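PDB 6C2C: dihydrocoumarin hydrolase, AncDHCH1 from Pseudomonas sp., which probably hydrolyses the lactone dihydrocoumarin at a two-zinc centre, as a member of the metallo-beta-lactamase superfamily related to methyl-parathion hydrolase. Local coordinates for residues A[39-44]-A[61-66]; A[116-121]-A[207-212]. All blocks are in the same frame, centred on the assembly; numbering follows the deposited sequence.

In the fold
Contacts 1 and 2 illustrate two ways of joining chain segments, with 16 and 85 residues between them; their centres are about 24 Å apart and their nearest atoms about 10 Å apart. Contact 1 is partly buried and lies inside one sheet: strands 27-39 and 65-75 meet through backbone hydrogen bonds, with aliphatic groups and the exposed P40 and P64 beside them. Contact 2 is fully buried and spans the two sheets of the fold, running from the loop after strand 114-116 to the start of strand 210-216. Its chemistry is more polar and aromatic, with histidines, a zinc ion and ordered water. Both involve the six-stranded sheet, and the side chain of L39 is about 8 Å from a bound zinc ion.

Contact 1 of 2, residues A[39-44]-A[61-66]; sequences LPVDKL and LKAPLE
L65, L39 and A63 bury the most surface where 39-44 meets 61-66, and the first two do so as partners in a beta bridge. They form an antiparallel hydrogen-bonded pair: L39 N donates to L65 O at 2.8 Å, and L65 N returns a bond to L39 O at 2.9 Å. Neither is ideally directed, for the donors stand 38° and 25° above the respective carbonyl planes. L39 O is further crowded by P64 CA, a C-H...O contact of 3.3 Å, and it also takes a weak bond from V41 N. That weak bond closes an inverse gamma turn centred on P40, which turns the chain out of the strand; P40 itself occupies the N-cap position of helix 41-44.

This is where the antiparallel pair 27-39 and 65-75 ends and begins, L39 closing one strand and L65 opening the other, in the six-stranded sheet of the metallo-beta-lactamase fold. The intervening chain, with helices 41-44 and 49-58, leaves and re-enters the sheet here. The return is made through a cis peptide between A63 and P64.

The side chains of L39 and L65 lie on the same face of the sheet, and L65 makes its side-chain contact with V41. With CG anti to its backbone N (chi1 -167°), L65 crosses V41 obliquely, its CB and CD2 both 4.1 Å from V41 CG2. That valine methyl, placed between backbone N and carbonyl carbon, also lies 4.2 Å from A63 CB. A63 thus touches a hydrocarbon partner and a polar one, since D42, its CG likewise in the crowded position, brings OD1 to 3.5 Å from A63 CB. V41 and L65 continue their apolar cluster onto L56 of helix 49-58 and V230, while the side chain of L39 is about 4 Å from a bound di(hydroxyethyl)ether.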
ATOM      1  N   LEU A  39      -5.829  10.310  -9.199  1.00 15.93           N
ATOM      2  CA  LEU A  39      -4.832   9.914 -10.175  1.00 17.37           C
ATOM      3  C   LEU A  39      -5.408  10.099 -11.575  1.00 19.76           C
ATOM      4  O   LEU A  39      -6.541   9.675 -11.835  1.00 17.40           O
ATOM      5  CB  LEU A  39      -4.418   8.467 -10.004  1.00 19.36           C
ATOM      6  CG  LEU A  39      -3.537   8.154  -8.786  1.00 19.19           C
ATOM      7  CD1 LEU A  39      -3.143   6.696  -8.783  1.00 18.63           C
ATOM      8  CD2 LEU A  39      -2.318   9.079  -8.866  1.00 21.91           C
ATOM      9  N   PRO A  40      -4.655  10.694 -12.508  1.00 19.40           N
ATOM     10  CA  PRO A  40      -5.088  10.774 -13.913  1.00 17.23           C
ATOM     11  C   PRO A  40      -4.794   9.455 -14.608  1.00 18.02           C
ATOM     12  O   PRO A  40      -3.859   9.331 -15.407  1.00 18.10           O
ATOM     13  CB  PRO A  40      -4.259  11.951 -14.448  1.00 18.82           C
ATOM     14  CG  PRO A  40      -2.996  11.875 -13.716  1.00 20.72           C
ATOM     15  CD  PRO A  40      -3.384  11.399 -12.283  1.00 18.84           C
ATOM     16  N   VAL A  41      -5.603   8.440 -14.286  1.00 15.85           N
ATOM     17  CA  VAL A  41      -5.293   7.084 -14.749  1.00 18.05           C
ATOM     18  C   VAL A  41      -5.457   6.922 -16.260  1.00 16.61           C
ATOM     19  O   VAL A  41      -4.873   5.998 -16.829  1.00 17.21           O
ATOM     20  CB  VAL A  41      -6.134   6.044 -13.980  1.00 18.26           C
ATOM     21  CG1 VAL A  41      -5.814   6.132 -12.480  1.00 17.59           C
ATOM     22  CG2 VAL A  41      -7.667   6.224 -14.213  1.00 19.86           C
ATOM     23  N   ASP A  42      -6.252   7.774 -16.920  1.00 21.57           N
ATOM     24  CA  ASP A  42      -6.343   7.692 -18.369  1.00 21.18           C
ATOM     25  C   ASP A  42      -4.980   7.968 -18.997  1.00 20.14           C
ATOM     26  O   ASP A  42      -4.601   7.342 -19.995  1.00 21.47           O
ATOM     27  CB  ASP A  42      -7.383   8.688 -18.855  1.00 21.50           C
ATOM     28  CG  ASP A  42      -7.156  10.095 -18.273  1.00 32.34           C
ATOM     29  OD1 ASP A  42      -6.704  10.265 -17.086  1.00 29.55           O
ATOM     30  OD2 ASP A  42      -7.433  11.078 -19.011  1.00 41.63           O
ATOM     31  N   LYS A  43      -4.220   8.849 -18.388  1.00 19.17           N
ATOM     32  CA  LYS A  43      -2.893   9.153 -18.851  1.00 20.83           C
ATOM     33  C   LYS A  43      -1.802   8.196 -18.352  1.00 23.56           C
ATOM     34  O   LYS A  43      -0.930   7.871 -19.074  1.00 22.33           O
ATOM     35  CB  LYS A  43      -2.562  10.546 -18.409  1.00 23.46           C
ATOM     36  CG  LYS A  43      -1.366  11.157 -19.077  1.00 36.33           C
ATOM     37  CD  LYS A  43      -0.063  10.848 -18.386  1.00 37.79           C
ATOM     38  CE  LYS A  43       1.125  11.076 -19.316  1.00 42.72           C
ATOM     39  NZ  LYS A  43       0.997  10.277 -20.524  1.00 42.71           N
ATOM     40  N   LEU A  44      -1.908   7.764 -17.107  1.00 18.75           N
ATOM     41  CA  LEU A  44      -0.869   6.938 -16.502  1.00 17.01           C
ATOM     42  C   LEU A  44      -0.901   5.484 -16.986  1.00 15.12           C
ATOM     43  O   LEU A  44       0.150   4.833 -17.056  1.00 17.95           O
ATOM     44  CB  LEU A  44      -1.020   6.981 -14.973  1.00 16.44           C
ATOM     45  CG  LEU A  44      -0.745   8.326 -14.334  1.00 15.22           C
ATOM     46  CD1 LEU A  44      -1.373   8.318 -12.954  1.00 22.10           C
ATOM     47  CD2 LEU A  44       0.731   8.547 -14.256  1.00 22.76           C
ATOM     48  N   LEU A  61     -17.080   4.756 -12.659  1.00 22.93           N
ATOM     49  CA  LEU A  61     -15.970   5.616 -12.301  1.00 28.03           C
ATOM     50  C   LEU A  61     -15.579   6.470 -13.502  1.00 28.38           C
ATOM     51  O   LEU A  61     -15.939   6.192 -14.655  1.00 28.40           O
ATOM     52  CB  LEU A  61     -14.752   4.793 -11.831  1.00 21.51           C
ATOM     53  CG  LEU A  61     -14.984   3.869 -10.643  1.00 20.95           C
ATOM     54  CD1 LEU A  61     -13.851   2.876 -10.481  1.00 20.09           C
ATOM     55  CD2 LEU A  61     -15.204   4.675  -9.367  1.00 23.98           C
ATOM     56  N   LYS A  62     -14.778   7.471 -13.218  1.00 31.79           N
ATOM     57  CA  LYS A  62     -14.228   8.356 -14.227  1.00 33.87           C
ATOM     58  C   LYS A  62     -12.933   8.950 -13.744  1.00 32.15           C
ATOM     59  O   LYS A  62     -12.710   9.022 -12.572  1.00 32.19           O
ATOM     60  CB  LYS A  62     -15.204   9.460 -14.607  1.00 38.30           C
ATOM     61  CG  LYS A  62     -14.920  10.135 -15.952  1.00 40.27           C
ATOM     62  CD  LYS A  62     -15.949  11.210 -16.245  1.00 45.38           C
ATOM     63  CE  LYS A  62     -15.951  11.693 -17.706  1.00 52.65           C
ATOM     64  NZ  LYS A  62     -14.646  12.172 -18.233  1.00 57.80           N
ATOM     65  N   ALA A  63     -12.067   9.287 -14.666  1.00 26.76           N
ATOM     66  CA  ALA A  63     -10.795   9.918 -14.346  1.00 27.25           C
ATOM     67  C   ALA A  63     -10.966  11.422 -14.160  1.00 29.20           C
ATOM     68  O   ALA A  63     -11.729  12.010 -14.870  1.00 30.28           O
ATOM     69  CB  ALA A  63      -9.747   9.640 -15.368  1.00 25.52           C
ATOM     70  N   PRO A  64     -10.256  12.039 -13.238  1.00 26.45           N
ATOM     71  CA  PRO A  64      -9.295  11.478 -12.296  1.00 21.77           C
ATOM     72  C   PRO A  64      -9.974  10.649 -11.207  1.00 25.21           C
ATOM     73  O   PRO A  64     -11.070  10.886 -10.813  1.00 22.02           O
ATOM     74  CB  PRO A  64      -8.567  12.680 -11.773  1.00 22.80           C
ATOM     75  CG  PRO A  64      -9.403  13.815 -12.043  1.00 29.63           C
ATOM     76  CD  PRO A  64     -10.289  13.500 -13.150  1.00 26.23           C
ATOM     77  N   LEU A  65      -9.290   9.574 -10.899  1.00 16.62           N
ATOM     78  CA  LEU A  65      -9.784   8.589 -10.022  1.00 17.84           C
ATOM     79  C   LEU A  65      -9.208   8.712  -8.631  1.00 16.22           C
ATOM     80  O   LEU A  65      -8.030   8.703  -8.424  1.00 16.39           O
ATOM     81  CB  LEU A  65      -9.402   7.236 -10.592  1.00 19.04           C
ATOM     82  CG  LEU A  65     -10.015   5.970 -10.051  1.00 17.82           C
ATOM     83  CD1 LEU A  65     -11.449   6.187  -9.686  1.00 19.71           C
ATOM     84  CD2 LEU A  65      -9.858   4.806 -11.016  1.00 16.53           C
ATOM     85  N   GLU A  66     -10.104   8.839  -7.697  1.00 13.99           N
ATOM     86  CA  GLU A  66      -9.691   8.910  -6.291  1.00 11.89           C
ATOM     87  C   GLU A  66      -9.179   7.542  -5.861  1.00 13.65           C
ATOM     88  O   GLU A  66      -9.934   6.561  -5.816  1.00 13.97           O
ATOM     89  CB  GLU A  66     -10.887   9.342  -5.448  1.00 15.49           C
ATOM     90  CG  GLU A  66     -10.549   9.495  -3.970  1.00 12.32           C
ATOM     91  CD  GLU A  66     -11.672  10.129  -3.135  1.00 14.81           C
ATOM     92  OE1 GLU A  66     -12.835  10.271  -3.635  1.00 16.09           O
ATOM     93  OE2 GLU A  66     -11.386  10.514  -1.982  1.00 15.18           O
TER

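Contact 2 of 2, residues A[116-121]-A[207-212]; sequences YITHMH and PGHTTY. With ZN (zinc ion), chain D.
Y212 and T118 supply the tight end of this buried contact. Y116 CB sits over one face of the Y212 ring, 3.6 Å from its centroid and 17° off the normal, and T118 CG2 lies 3.8 Å from Y212 CE2. At the ring's edge, Y212 OH donates to I117 O (2.8 Å) from well above the carbonyl plane, whereas T210 N reaches T118 O at 2.9 Å in plane, on a lone pair. A water lies 3.0 Å from both I117 O and G208 O, placed to donate to them.

At the zinc end H121 touches nothing of 207-212. H119 and H209 still lie side by side, H209 CD2 over one face of H119 and T118 O over one face of H209. H119 ND1 donates to T118 OG1, fixing the ring's rotation and leaving NE2 to bind zinc at 2.1 Å. H121 ND1, from the same HxHxDH signature, binds it at 2.3 Å; H205, D226 and two waters complete the shell, D226 being shared with the second zinc. Bonded to S202 OG and the backbone N of D226, H209 is placed as a second-shell residue.

Helix 145-151 packs against H119, and strands 191-194 and 197-201 against both tyrosines.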
ATOM      1  N   TYR A 116       7.795  -3.312   7.441  1.00  8.10           N
ATOM      2  CA  TYR A 116       8.172  -3.950   6.175  1.00  9.09           C
ATOM      3  C   TYR A 116       7.656  -3.104   5.021  1.00 10.03           C
ATOM      4  O   TYR A 116       6.495  -2.722   4.976  1.00 10.63           O
ATOM      5  CB  TYR A 116       7.624  -5.383   6.067  1.00 12.31           C
ATOM      6  CG  TYR A 116       8.034  -6.271   7.238  1.00 10.28           C
ATOM      7  CD1 TYR A 116       9.238  -6.091   7.910  1.00  8.40           C
ATOM      8  CD2 TYR A 116       7.167  -7.252   7.681  1.00 13.50           C
ATOM      9  CE1 TYR A 116       9.611  -6.935   9.015  1.00 10.81           C
ATOM     10  CE2 TYR A 116       7.532  -8.085   8.779  1.00 13.85           C
ATOM     11  CZ  TYR A 116       8.726  -7.845   9.433  1.00 11.67           C
ATOM     12  OH  TYR A 116       8.999  -8.711  10.520  1.00 11.77           O
ATOM     13  N   ILE A 117       8.565  -2.709   4.131  1.00  9.93           N
ATOM     14  CA  ILE A 117       8.260  -1.788   3.049  1.00 10.03           C
ATOM     15  C   ILE A 117       8.119  -2.580   1.755  1.00  9.43           C
ATOM     16  O   ILE A 117       9.048  -3.303   1.345  1.00 10.44           O
ATOM     17  CB  ILE A 117       9.387  -0.753   2.945  1.00 10.43           C
ATOM     18  CG1 ILE A 117       9.463   0.100   4.213  1.00  9.84           C
ATOM     19  CG2 ILE A 117       9.209   0.070   1.680  1.00 10.79           C
ATOM     20  CD1 ILE A 117       8.136   0.862   4.488  1.00 11.51           C
ATOM     21  N   THR A 118       6.954  -2.481   1.097  1.00  8.41           N
ATOM     22  CA  THR A 118       6.810  -3.230  -0.155  1.00  8.79           C
ATOM     23  C   THR A 118       7.733  -2.665  -1.238  1.00  9.64           C
ATOM     24  O   THR A 118       8.360  -3.422  -1.970  1.00 11.17           O
ATOM     25  CB  THR A 118       5.344  -3.200  -0.644  1.00  9.87           C
ATOM     26  OG1 THR A 118       4.911  -1.831  -0.856  1.00 11.32           O
ATOM     27  CG2 THR A 118       4.415  -3.945   0.336  1.00  9.87           C
ATOM     28  N   HIS A 119       7.889  -1.348  -1.269  1.00  9.54           N
ATOM     29  CA  HIS A 119       8.787  -0.683  -2.197  1.00 12.12           C
ATOM     30  C   HIS A 119       8.931   0.767  -1.772  1.00 11.22           C
ATOM     31  O   HIS A 119       8.085   1.302  -1.046  1.00 10.74           O
ATOM     32  CB  HIS A 119       8.272  -0.771  -3.642  1.00 10.47           C
ATOM     33  CG  HIS A 119       6.970  -0.072  -3.917  1.00  9.79           C
ATOM     34  ND1 HIS A 119       5.781  -0.384  -3.270  1.00 10.81           N
ATOM     35  CD2 HIS A 119       6.674   0.910  -4.809  1.00 10.39           C
ATOM     36  CE1 HIS A 119       4.805   0.382  -3.748  1.00 11.66           C
ATOM     37  NE2 HIS A 119       5.302   1.158  -4.712  1.00  9.28           N
ATOM     38  N   MET A 120      10.023   1.403  -2.214  1.00 10.95           N
ATOM     39  CA  MET A 120      10.326   2.742  -1.674  1.00 11.49           C
ATOM     40  C   MET A 120       9.740   3.898  -2.469  1.00 13.09           C
ATOM     41  O   MET A 120      10.324   4.971  -2.495  1.00 16.29           O
ATOM     42  CB  MET A 120      11.838   2.905  -1.523  1.00 11.75           C
ATOM     43  CG  MET A 120      12.376   1.873  -0.503  1.00 11.78           C
ATOM     44  SD  MET A 120      14.146   2.172  -0.185  1.00 15.25           S
ATOM     45  CE  MET A 120      14.411   0.833   0.987  1.00 12.77           C
ATOM     46  N   HIS A 121       8.538   3.777  -2.997  1.00 10.93           N
ATOM     47  CA  HIS A 121       7.834   4.930  -3.505  1.00 11.04           C
ATOM     48  C   HIS A 121       7.361   5.807  -2.365  1.00 13.04           C
ATOM     49  O   HIS A 121       7.222   5.354  -1.218  1.00 11.55           O
ATOM     50  CB  HIS A 121       6.665   4.467  -4.381  1.00 11.08           C
ATOM     51  CG  HIS A 121       7.076   4.054  -5.763  1.00 10.75           C
ATOM     52  ND1 HIS A 121       6.260   3.382  -6.641  1.00 11.22           N
ATOM     53  CD2 HIS A 121       8.254   4.232  -6.433  1.00 12.61           C
ATOM     54  CE1 HIS A 121       6.878   3.157  -7.788  1.00 14.81           C
ATOM     55  NE2 HIS A 121       8.091   3.674  -7.686  1.00 11.23           N
ATOM     56  N   PRO A 207      12.603  -2.291  -8.578  1.00 13.21           N
ATOM     57  CA  PRO A 207      13.576  -3.381  -8.615  1.00 12.58           C
ATOM     58  C   PRO A 207      13.497  -4.345  -7.446  1.00 11.01           C
ATOM     59  O   PRO A 207      13.814  -5.533  -7.611  1.00 11.98           O
ATOM     60  CB  PRO A 207      14.917  -2.630  -8.631  1.00 12.96           C
ATOM     61  CG  PRO A 207      14.601  -1.322  -9.308  1.00 11.17           C
ATOM     62  CD  PRO A 207      13.183  -0.961  -8.849  1.00 13.31           C
ATOM     63  N   GLY A 208      13.089  -3.844  -6.267  1.00 11.09           N
ATOM     64  CA  GLY A 208      12.957  -4.684  -5.079  1.00 10.87           C
ATOM     65  C   GLY A 208      11.537  -4.779  -4.555  1.00 10.87           C
ATOM     66  O   GLY A 208      11.387  -5.079  -3.360  1.00 11.78           O
ATOM     67  N   HIS A 209      10.527  -4.647  -5.435  1.00 12.30           N
ATOM     68  CA  HIS A 209       9.158  -4.689  -4.928  1.00 11.25           C
ATOM     69  C   HIS A 209       8.905  -6.063  -4.296  1.00 10.25           C
ATOM     70  O   HIS A 209       9.254  -7.107  -4.866  1.00 10.23           O
ATOM     71  CB  HIS A 209       8.164  -4.399  -6.062  1.00  9.52           C
ATOM     72  CG  HIS A 209       6.735  -4.340  -5.566  1.00  8.04           C
ATOM     73  ND1 HIS A 209       6.012  -5.495  -5.297  1.00 10.39           N
ATOM     74  CD2 HIS A 209       5.943  -3.297  -5.234  1.00 10.45           C
ATOM     75  CE1 HIS A 209       4.808  -5.135  -4.833  1.00 10.14           C
ATOM     76  NE2 HIS A 209       4.743  -3.822  -4.799  1.00  9.57           N
ATOM     77  N   THR A 210       8.303  -6.058  -3.084  1.00  9.48           N
ATOM     78  CA  THR A 210       8.181  -7.243  -2.260  1.00  8.59           C
ATOM     79  C   THR A 210       6.736  -7.344  -1.767  1.00  8.82           C
ATOM     80  O   THR A 210       6.136  -6.337  -1.348  1.00 10.74           O
ATOM     81  CB  THR A 210       9.177  -7.187  -1.065  1.00  9.58           C
ATOM     82  OG1 THR A 210      10.514  -7.101  -1.603  1.00 10.80           O
ATOM     83  CG2 THR A 210       9.040  -8.477  -0.181  1.00 10.73           C
ATOM     84  N   THR A 211       6.241  -8.582  -1.809  1.00 10.05           N
ATOM     85  CA  THR A 211       4.964  -9.008  -1.259  1.00  8.92           C
ATOM     86  C   THR A 211       5.217  -9.581   0.122  1.00  9.32           C
ATOM     87  O   THR A 211       6.220 -10.242   0.350  1.00 11.52           O
ATOM     88  CB  THR A 211       4.418 -10.086  -2.183  1.00  9.48           C
ATOM     89  OG1 THR A 211       4.051  -9.453  -3.423  1.00 10.37           O
ATOM     90  CG2 THR A 211       3.219 -10.849  -1.573  1.00 12.46           C
ATOM     91  N   TYR A 212       4.284  -9.350   1.039  1.00  8.52           N
ATOM     92  CA  TYR A 212       4.466  -9.905   2.387  1.00  9.64           C
ATOM     93  C   TYR A 212       3.346 -10.889   2.656  1.00 10.58           C
ATOM     94  O   TYR A 212       2.143 -10.545   2.557  1.00 11.99           O
ATOM     95  CB  TYR A 212       4.544  -8.835   3.497  1.00 10.63           C
ATOM     96  CG  TYR A 212       5.764  -7.970   3.274  1.00  9.06           C
ATOM     97  CD1 TYR A 212       7.040  -8.456   3.627  1.00  8.78           C
ATOM     98  CD2 TYR A 212       5.653  -6.731   2.671  1.00  8.43           C
ATOM     99  CE1 TYR A 212       8.178  -7.738   3.402  1.00  7.90           C
ATOM    100  CE2 TYR A 212       6.835  -5.958   2.431  1.00  9.19           C
ATOM    101  CZ  TYR A 212       8.082  -6.513   2.757  1.00  9.20           C
ATOM    102  OH  TYR A 212       9.278  -5.789   2.569  1.00  9.54           O
TER
HETATM  103 ZN    ZN D 402       4.272   2.387  -6.126  1.00 16.15          ZN
HETATM  104  O   HOH W   1      11.206  -3.885  -0.618  1.00 10.64           O
HETATM  105  O   HOH W   2       3.478   3.797  -5.159  1.00  8.83           O
HETATM  106  O   HOH W   3       3.253   3.346  -7.863  1.00 14.26           O